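Local coordinates for protein cellulose synthase 1 (Gluconacetobacter xylinus, PDB 4I86) that carries a C-terminal regulatory PilZ domain, a compact antiparallel beta fold that probably binds cyclic di-GMP, at residues S9-A14 / D35-G40; G53-Y58 / A72-A77; T61-E66 / I98-G103. One frame throughout, in Å; residues are numbered along the deposited sequence.

Overall arrangement
From the N terminus, contact 1 brings residues 9-14 back against 35-40, closing a loop that holds strand 17-22 and most of strand 28-36. Contact 2 comes next, pairing 53-58 with 72-77 within the hairpin of strands 55-63 and 66-77. Contact 3 starts at the turn of that same hairpin and reaches forward to helix 91-105, so contacts 2 and 3 cross along the chain. Their centres lie about 21 Å apart, on opposite sides of the chain's centre. Contacts 1 and 3 touch through Leu36 with Leu100 and His10 with Phe102. Together they tie the N-terminal segment, the antiparallel sheet and the C-terminal helix into one PilZ domain.

Contact 1 (S9-A14 / D35-G40); sequences SHRIPA and DLSMGG
Ile12 and Leu36 make an antiparallel hydrogen-bonded pair where the two sequence signatures of a PilZ domain meet: Arg11 is the second arginine of the RxxxR motif, and Asp35-Gly40 is the DxSxxG motif. In relatives these two motifs bind cyclic di-GMP, so their meeting is consistent with a ligand-binding surface. Ile12 N gives its hydrogen to Leu36 O at 2.7 Å, and Leu36 N bonds to Ile12 O at 3.0 Å. Beyond the strand pair, Met38 N bonds to Ser9 O at 2.6 Å, a third link between the segments. Branched Ile12 suits its strand site: CG2 lies 3.3 Å from Leu36 O, with Leu36 CB beyond it.

Arg11 and Asp35 meet on the other side. The arginine's CG is anti to the backbone N, and a bend at chi2 (86°) brings CD to 3.3 Å from Asp35 OD2. Its NE is 4.1 Å from Asp35 OD2; that oxygen lies off the guanidinium plane, so the charges may attract without a hydrogen bond. His10 and Met38 lie side by side, His10 ND1 at 3.6 Å from Met38 CG.

In the next shell, Leu36 packs on Leu100 and Leu104 of helix 91-105, Met38 on Val97, and the His10 ring meets Phe102. Two serines shape the turns. Ser9 OG accepts from Arg11 N in an ST turn, and Ser37 OG, small enough to fold back on its own loop, accepts from Gly39 N and from Gly40 N, the latter at 3.1 Å.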
loop_
_atom_site.group_PDB
_atom_site.type_symbol
_atom_site.label_atom_id
_atom_site.label_comp_id
_atom_site.label_asym_id
_atom_site.label_seq_id
_atom_site.Cartn_x
_atom_site.Cartn_y
_atom_site.Cartn_z
ATOM N N SER A 9 -0.750 7.058 -13.386
ATOM C CA SER A 9 -1.050 6.176 -12.255
ATOM C C SER A 9 -0.517 4.766 -12.488
ATOM O O SER A 9 -0.006 4.117 -11.562
ATOM C CB SER A 9 -2.560 6.132 -11.963
ATOM O OG SER A 9 -3.285 5.537 -13.028
ATOM N N HIS A 10 -0.615 4.296 -13.729
ATOM C CA HIS A 10 -0.382 2.885 -14.003
ATOM C C HIS A 10 -1.263 2.078 -13.046
ATOM O O HIS A 10 -0.798 1.118 -12.416
ATOM C CB HIS A 10 1.102 2.508 -13.837
ATOM C CG HIS A 10 2.012 3.202 -14.805
ATOM N ND1 HIS A 10 2.651 4.391 -14.513
ATOM C CD2 HIS A 10 2.363 2.891 -16.081
ATOM C CE1 HIS A 10 3.363 4.775 -15.561
ATOM N NE2 HIS A 10 3.206 3.889 -16.519
ATOM N N ARG A 11 -2.530 2.485 -12.935
ATOM C CA ARG A 11 -3.526 1.743 -12.149
ATOM C C ARG A 11 -3.651 0.287 -12.598
ATOM O O ARG A 11 -4.152 0.004 -13.685
ATOM C CB ARG A 11 -4.902 2.385 -12.304
ATOM C CG ARG A 11 -5.968 1.782 -11.400
ATOM C CD ARG A 11 -5.904 2.467 -10.057
ATOM N NE ARG A 11 -5.293 3.782 -10.228
ATOM C CZ ARG A 11 -5.957 4.931 -10.226
ATOM N NH1 ARG A 11 -7.269 4.948 -10.032
ATOM N NH2 ARG A 11 -5.300 6.069 -10.400
ATOM N N ILE A 12 -3.229 -0.641 -11.751
ATOM C CA ILE A 12 -3.386 -2.058 -12.061
ATOM C C ILE A 12 -4.260 -2.755 -11.021
ATOM O O ILE A 12 -3.832 -2.963 -9.880
ATOM C CB ILE A 12 -2.006 -2.774 -12.203
ATOM C CG1 ILE A 12 -2.170 -4.287 -12.252
ATOM C CG2 ILE A 12 -1.080 -2.389 -11.070
ATOM C CD1 ILE A 12 -2.918 -4.783 -13.478
ATOM N N PRO A 13 -5.510 -3.086 -11.403
ATOM C CA PRO A 13 -6.346 -3.949 -10.554
ATOM C C PRO A 13 -5.669 -5.294 -10.313
ATOM O O PRO A 13 -5.273 -5.972 -11.266
ATOM C CB PRO A 13 -7.624 -4.145 -11.387
ATOM C CG PRO A 13 -7.326 -3.551 -12.763
ATOM C CD PRO A 13 -6.263 -2.532 -12.546
ATOM N N ALA A 14 -5.538 -5.673 -9.051
ATOM C CA ALA A 14 -4.844 -6.903 -8.697
ATOM C C ALA A 14 -5.202 -7.314 -7.284
ATOM O O ALA A 14 -5.455 -6.473 -6.422
ATOM C CB ALA A 14 -3.342 -6.730 -8.828
ATOM N N ASP A 35 -6.465 -2.541 -6.101
ATOM C CA ASP A 35 -5.690 -1.979 -7.190
ATOM C C ASP A 35 -4.415 -1.374 -6.634
ATOM O O ASP A 35 -4.341 -1.037 -5.448
ATOM C CB ASP A 35 -6.484 -0.904 -7.913
ATOM C CG ASP A 35 -6.657 0.340 -7.070
ATOM O OD1 ASP A 35 -7.716 0.460 -6.431
ATOM O OD2 ASP A 35 -5.731 1.185 -7.027
ATOM N N LEU A 36 -3.413 -1.250 -7.492
ATOM C CA LEU A 36 -2.152 -0.630 -7.122
ATOM C C LEU A 36 -1.851 0.378 -8.207
ATOM O O LEU A 36 -2.212 0.173 -9.353
ATOM C CB LEU A 36 -1.035 -1.676 -7.049
ATOM C CG LEU A 36 -1.196 -2.661 -5.886
ATOM C CD1 LEU A 36 -0.301 -3.857 -6.043
ATOM C CD2 LEU A 36 -0.881 -1.974 -4.587
ATOM N N SER A 37 -1.210 1.480 -7.839
ATOM C CA SER A 37 -0.768 2.456 -8.820
ATOM C C SER A 37 0.568 3.021 -8.371
ATOM O O SER A 37 1.041 2.721 -7.261
ATOM C CB SER A 37 -1.791 3.591 -8.944
ATOM O OG SER A 37 -2.011 4.167 -7.670
ATOM N N MET A 38 1.171 3.844 -9.220
ATOM C CA MET A 38 2.356 4.589 -8.819
ATOM C C MET A 38 2.042 5.552 -7.660
ATOM O O MET A 38 2.943 5.992 -6.952
ATOM C CB MET A 38 2.941 5.351 -10.014
ATOM C CG MET A 38 3.677 4.466 -11.021
ATOM S SD MET A 38 4.949 3.394 -10.312
ATOM C CE MET A 38 6.009 4.576 -9.451
ATOM N N GLY A 39 0.765 5.870 -7.461
ATOM C CA GLY A 39 0.379 6.796 -6.404
ATOM C C GLY A 39 0.141 6.119 -5.053
ATOM O O GLY A 39 0.465 6.663 -3.996
ATOM N N GLY A 40 -0.435 4.927 -5.091
ATOM C CA GLY A 40 -0.747 4.201 -3.874
ATOM C C GLY A 40 -1.473 2.889 -4.072
ATOM O O GLY A 40 -1.271 2.175 -5.073
#

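Contact 2 (G53-Y58 / A72-A77)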
loop_
_atom_site.group_PDB
_atom_site.type_symbol
_atom_site.label_atom_id
_atom_site.label_comp_id
_atom_site.label_asym_id
_atom_site.label_seq_id
_atom_site.Cartn_x
_atom_site.Cartn_y
_atom_site.Cartn_z
ATOM N N GLY A 53 -6.560 11.497 10.024
ATOM C CA GLY A 53 -6.242 11.764 8.633
ATOM C C GLY A 53 -5.046 10.930 8.218
ATOM O O GLY A 53 -4.767 9.900 8.837
ATOM N N PRO A 54 -4.326 11.369 7.170
ATOM C CA PRO A 54 -3.115 10.689 6.672
ATOM C C PRO A 54 -2.215 10.131 7.795
ATOM O O PRO A 54 -1.549 10.889 8.503
ATOM C CB PRO A 54 -2.403 11.797 5.895
ATOM C CG PRO A 54 -3.553 12.628 5.336
ATOM C CD PRO A 54 -4.672 12.561 6.365
ATOM N N THR A 55 -2.195 8.806 7.938
ATOM C CA THR A 55 -1.515 8.137 9.050
ATOM C C THR A 55 -0.455 7.165 8.536
ATOM O O THR A 55 -0.782 6.249 7.793
ATOM C CB THR A 55 -2.534 7.348 9.914
ATOM O OG1 THR A 55 -3.372 8.271 10.617
ATOM C CG2 THR A 55 -1.830 6.433 10.912
ATOM N N PRO A 56 0.812 7.363 8.945
ATOM C CA PRO A 56 1.937 6.575 8.428
ATOM C C PRO A 56 1.896 5.106 8.826
ATOM O O PRO A 56 1.679 4.754 9.997
ATOM C CB PRO A 56 3.179 7.267 9.014
ATOM C CG PRO A 56 2.686 8.121 10.110
ATOM C CD PRO A 56 1.258 8.470 9.807
ATOM N N VAL A 57 2.104 4.255 7.825
ATOM C CA VAL A 57 2.055 2.798 7.990
ATOM C C VAL A 57 3.161 2.140 7.169
ATOM O O VAL A 57 3.872 2.810 6.402
ATOM C CB VAL A 57 0.703 2.200 7.512
ATOM C CG1 VAL A 57 -0.493 2.863 8.218
ATOM C CG2 VAL A 57 0.568 2.305 5.989
ATOM N N TYR A 58 3.315 0.832 7.351
ATOM C CA TYR A 58 4.160 0.028 6.495
ATOM C C TYR A 58 3.260 -1.020 5.887
ATOM O O TYR A 58 2.412 -1.589 6.583
ATOM C CB TYR A 58 5.313 -0.623 7.286
ATOM C CG TYR A 58 6.267 0.381 7.900
ATOM C CD1 TYR A 58 7.130 1.113 7.101
ATOM C CD2 TYR A 58 6.303 0.600 9.274
ATOM C CE1 TYR A 58 8.005 2.037 7.646
ATOM C CE2 TYR A 58 7.189 1.535 9.832
ATOM C CZ TYR A 58 8.032 2.241 9.007
ATOM O OH TYR A 58 8.913 3.163 9.528
ATOM N N ALA A 72 3.966 4.050 3.757
ATOM C CA ALA A 72 2.803 4.656 3.145
ATOM C C ALA A 72 2.053 5.465 4.173
ATOM O O ALA A 72 2.461 5.561 5.336
ATOM C CB ALA A 72 1.897 3.594 2.510
ATOM N N ARG A 73 0.965 6.067 3.724
ATOM C CA ARG A 73 0.065 6.782 4.602
ATOM C C ARG A 73 -1.344 6.281 4.317
ATOM O O ARG A 73 -1.770 6.301 3.166
ATOM C CB ARG A 73 0.190 8.298 4.355
ATOM C CG ARG A 73 1.236 8.974 5.251
ATOM C CD ARG A 73 1.406 10.464 4.999
ATOM N NE ARG A 73 2.338 10.732 3.904
ATOM C CZ ARG A 73 2.928 11.907 3.675
ATOM N NH1 ARG A 73 2.698 12.949 4.475
ATOM N NH2 ARG A 73 3.761 12.033 2.643
ATOM N N ILE A 74 -2.051 5.784 5.334
ATOM C CA ILE A 74 -3.462 5.478 5.120
ATOM C C ILE A 74 -4.217 6.808 5.129
ATOM O O ILE A 74 -3.990 7.657 5.995
ATOM C CB ILE A 74 -4.058 4.449 6.144
ATOM C CG1 ILE A 74 -5.494 4.072 5.736
ATOM C CG2 ILE A 74 -4.014 4.991 7.571
ATOM C CD1 ILE A 74 -6.000 2.765 6.320
ATOM N N ILE A 75 -5.078 7.018 4.138
ATOM C CA ILE A 75 -5.749 8.308 4.025
ATOM C C ILE A 75 -7.263 8.195 4.214
ATOM O O ILE A 75 -7.919 9.164 4.590
ATOM C CB ILE A 75 -5.412 9.031 2.684
ATOM C CG1 ILE A 75 -5.812 8.177 1.481
ATOM C CG2 ILE A 75 -3.919 9.392 2.621
ATOM C CD1 ILE A 75 -5.855 8.951 0.155
ATOM N N ARG A 76 -7.813 7.014 3.946
ATOM C CA ARG A 76 -9.224 6.751 4.213
ATOM C C ARG A 76 -9.439 5.295 4.593
ATOM O O ARG A 76 -8.716 4.410 4.129
ATOM C CB ARG A 76 -10.092 7.085 2.995
ATOM C CG ARG A 76 -11.582 7.195 3.307
ATOM C CD ARG A 76 -12.433 6.757 2.122
ATOM N NE ARG A 76 -12.517 5.298 2.014
ATOM C CZ ARG A 76 -13.650 4.600 2.081
ATOM N NH1 ARG A 76 -14.812 5.226 2.243
ATOM N NH2 ARG A 76 -13.622 3.276 1.978
ATOM N N ALA A 77 -10.445 5.056 5.432
ATOM C CA ALA A 77 -10.840 3.705 5.822
ATOM C C ALA A 77 -12.364 3.615 5.919
ATOM O O ALA A 77 -12.985 4.360 6.677
ATOM C CB ALA A 77 -10.196 3.334 7.157
#
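Thr55 O is gripped twice by the opposite strand: Ile74 N donates to it at 2.8 Å, and Arg73 CA lies 3.3 Å away in a CA-H...O contact. This ladder belongs to the beta hairpin of strands 55-63 and 66-77. Thr55 N returns a bond to Ile74 O, whose second neighbour, Pro54 CA, is 3.2 Å off. Further along, Val57 N bonds to Ala72 O at 2.8 Å and Ala72 N to Val57 O. Proline fits position 56 because its pair with Arg73 is non-hydrogen-bonded, so no N-H is needed across this contact.

Thr55, Val57, Ala72 and Ile74 share one face. Val57 CG2, which lies between the backbone N and the carbonyl carbon, is 3.9 Å from Ala72 CB; a single methyl is all that the alanine side chain presents to that branch. Ile74 CG2 comes to 3.6 Å from Thr55 CB, and the Val57 and Ile74 side chains lie at a slant to each other. Threonine suits its place by being both apolar and polar: the carbon side meets the isoleucine, while OG1 donates to Gly53 O at 2.8 Å. On the face of Pro56 and Arg73 the arginine's CG lies by Pro56 CA, and its CD reaches Pro54 CB at 4.1 Å.

Outside the pair, Val57 and Ile74 pack on Phe84 of strand 82-86, and Ile75 and Arg76 form a classic beta bulge opposite Ile83. Between 53-58 and 72-77 the polar bonds are all between backbone atoms and the side chains meet through carbon, so this pairing should depend little on ionisation.

Contact 3 (T61-E66 / I98-G103); sequences TVLDGE and IRLVFG
The tip of a beta hairpin with a two-residue loop, a type I' turn from Leu63 to Glu66, packs against the C-terminal helix of the PilZ domain, with Leu63 facing Leu100 and Gly103. The short axes of strand 61-63 and helix 98-103 approach to 9.8 Å at 54°. Leu63 spans the gap: chi1 of -174°, anti to the backbone N, carries CG out from the strand, and the CD2 methyl beyond it rests 3.7 Å from Leu100 O and 3.8 Å from Arg99 O. The same methyl is 3.9 Å from Gly103 CA, and glycine suits this spot because, having no side chain, it lets the leucine come close to the helix backbone. Leu100 CD1 lies 4.3 Å from Thr61 CG2.

Nearer the turn, the contact becomes electrostatic. Arg99 NH1 bonds to Glu66 OE1 at 3.2 Å as part of a salt bridge, bent to 145° at the hydrogen. The oxygen sits at the edge of the guanidinium, near its plane, and is met on its anti side. The two side chains cross at about a right angle, and one bond joins them rather than a two-pronged pair. Both residues of the turn itself, Asp64 and Gly65, have positive phi, as type I' requires, and these residue types accept it readily.

Thr61 OG1 has its hydrogen bond with Pro17 O, leaving CG2 for the helix. Around this junction Leu63, Arg99 and Leu100 all touch Leu68 of strand 66-77, Leu100 also reaches Leu70 and Ile16, and Leu63 meets Leu104 further along helix 91-105, which thus lies against the tip of the hairpin.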
loop_
_atom_site.group_PDB
_atom_site.type_symbol
_atom_site.label_atom_id
_atom_site.label_comp_id
_atom_site.label_asym_id
_atom_site.label_seq_id
_atom_site.Cartn_x
_atom_site.Cartn_y
_atom_site.Cartn_z
ATOM N N THR A 61 4.114 -7.253 1.535
ATOM C CA THR A 61 3.506 -8.260 0.683
ATOM C C THR A 61 4.617 -9.009 -0.011
ATOM O O THR A 61 5.804 -8.701 0.188
ATOM C CB THR A 61 2.553 -7.610 -0.362
ATOM O OG1 THR A 61 1.849 -8.630 -1.081
ATOM C CG2 THR A 61 3.337 -6.712 -1.346
ATOM N N VAL A 62 4.232 -9.986 -0.822
ATOM C CA VAL A 62 5.190 -10.768 -1.597
ATOM C C VAL A 62 4.775 -10.806 -3.071
ATOM O O VAL A 62 3.589 -10.870 -3.408
ATOM C CB VAL A 62 5.347 -12.201 -1.006
ATOM C CG1 VAL A 62 6.239 -13.082 -1.898
ATOM C CG2 VAL A 62 5.908 -12.128 0.421
ATOM N N LEU A 63 5.755 -10.738 -3.954
ATOM C CA LEU A 63 5.480 -10.784 -5.373
ATOM C C LEU A 63 6.667 -11.447 -6.020
ATOM O O LEU A 63 7.803 -11.084 -5.729
ATOM C CB LEU A 63 5.322 -9.372 -5.924
ATOM C CG LEU A 63 4.884 -9.304 -7.388
ATOM C CD1 LEU A 63 3.452 -9.773 -7.520
ATOM C CD2 LEU A 63 5.033 -7.885 -7.921
ATOM N N ASP A 64 6.408 -12.428 -6.885
ATOM C CA ASP A 64 7.472 -13.154 -7.568
ATOM C C ASP A 64 8.535 -13.637 -6.584
ATOM O O ASP A 64 9.735 -13.553 -6.862
ATOM C CB ASP A 64 8.126 -12.274 -8.638
ATOM C CG ASP A 64 7.119 -11.702 -9.626
ATOM O OD1 ASP A 64 6.046 -12.322 -9.819
ATOM O OD2 ASP A 64 7.403 -10.631 -10.211
ATOM N N GLY A 65 8.099 -14.117 -5.426
ATOM C CA GLY A 65 9.032 -14.641 -4.442
ATOM C C GLY A 65 9.791 -13.595 -3.633
ATOM O O GLY A 65 10.499 -13.937 -2.684
ATOM N N GLU A 66 9.650 -12.322 -4.009
ATOM C CA GLU A 66 10.345 -11.235 -3.325
ATOM C C GLU A 66 9.464 -10.577 -2.259
ATOM O O GLU A 66 8.280 -10.317 -2.482
ATOM C CB GLU A 66 10.812 -10.173 -4.331
ATOM C CG GLU A 66 11.881 -10.647 -5.320
ATOM C CD GLU A 66 11.857 -9.862 -6.632
ATOM O OE1 GLU A 66 11.575 -8.638 -6.603
ATOM O OE2 GLU A 66 12.109 -10.473 -7.700
ATOM N N ILE A 98 7.815 0.749 -7.945
ATOM C CA ILE A 98 7.902 0.363 -9.353
ATOM C C ILE A 98 7.863 -1.165 -9.503
ATOM O O ILE A 98 7.130 -1.703 -10.344
ATOM C CB ILE A 98 9.168 0.962 -10.037
ATOM C CG1 ILE A 98 9.064 2.485 -10.135
ATOM C CG2 ILE A 98 9.417 0.332 -11.397
ATOM C CD1 ILE A 98 10.333 3.182 -10.664
ATOM N N ARG A 99 8.647 -1.872 -8.693
ATOM C CA ARG A 99 8.700 -3.333 -8.804
ATOM C C ARG A 99 7.326 -3.959 -8.577
ATOM O O ARG A 99 6.952 -4.900 -9.262
ATOM C CB ARG A 99 9.709 -3.933 -7.811
ATOM C CG ARG A 99 11.169 -3.797 -8.241
ATOM C CD ARG A 99 12.090 -4.692 -7.378
ATOM N NE ARG A 99 12.402 -4.070 -6.105
ATOM C CZ ARG A 99 12.351 -4.684 -4.930
ATOM N NH1 ARG A 99 12.013 -5.962 -4.845
ATOM N NH2 ARG A 99 12.652 -4.006 -3.836
ATOM N N LEU A 100 6.607 -3.453 -7.580
ATOM C CA LEU A 100 5.252 -3.892 -7.275
ATOM C C LEU A 100 4.274 -3.635 -8.415
ATOM O O LEU A 100 3.626 -4.563 -8.905
ATOM C CB LEU A 100 4.740 -3.189 -6.014
ATOM C CG LEU A 100 3.305 -3.477 -5.540
ATOM C CD1 LEU A 100 3.077 -4.976 -5.309
ATOM C CD2 LEU A 100 2.979 -2.677 -4.261
ATOM N N VAL A 101 4.157 -2.376 -8.822
ATOM C CA VAL A 101 3.205 -1.989 -9.862
ATOM C C VAL A 101 3.518 -2.605 -11.222
ATOM O O VAL A 101 2.639 -3.187 -11.849
ATOM C CB VAL A 101 3.117 -0.453 -10.009
ATOM C CG1 VAL A 101 2.200 -0.063 -11.185
ATOM C CG2 VAL A 101 2.630 0.169 -8.721
ATOM N N PHE A 102 4.760 -2.481 -11.686
ATOM C CA PHE A 102 5.139 -3.085 -12.972
ATOM C C PHE A 102 5.317 -4.605 -12.882
ATOM O O PHE A 102 5.143 -5.308 -13.888
ATOM C CB PHE A 102 6.397 -2.444 -13.573
ATOM C CG PHE A 102 6.179 -1.040 -14.129
ATOM C CD1 PHE A 102 6.093 -0.822 -15.501
ATOM C CD2 PHE A 102 6.095 0.055 -13.283
ATOM C CE1 PHE A 102 5.896 0.460 -16.014
ATOM C CE2 PHE A 102 5.880 1.350 -13.790
ATOM C CZ PHE A 102 5.789 1.545 -15.162
ATOM N N GLY A 103 5.671 -5.118 -11.702
ATOM C CA GLY A 103 5.774 -6.562 -11.519
ATOM C C GLY A 103 4.403 -7.181 -11.734
ATOM O O GLY A 103 4.273 -8.272 -12.296
#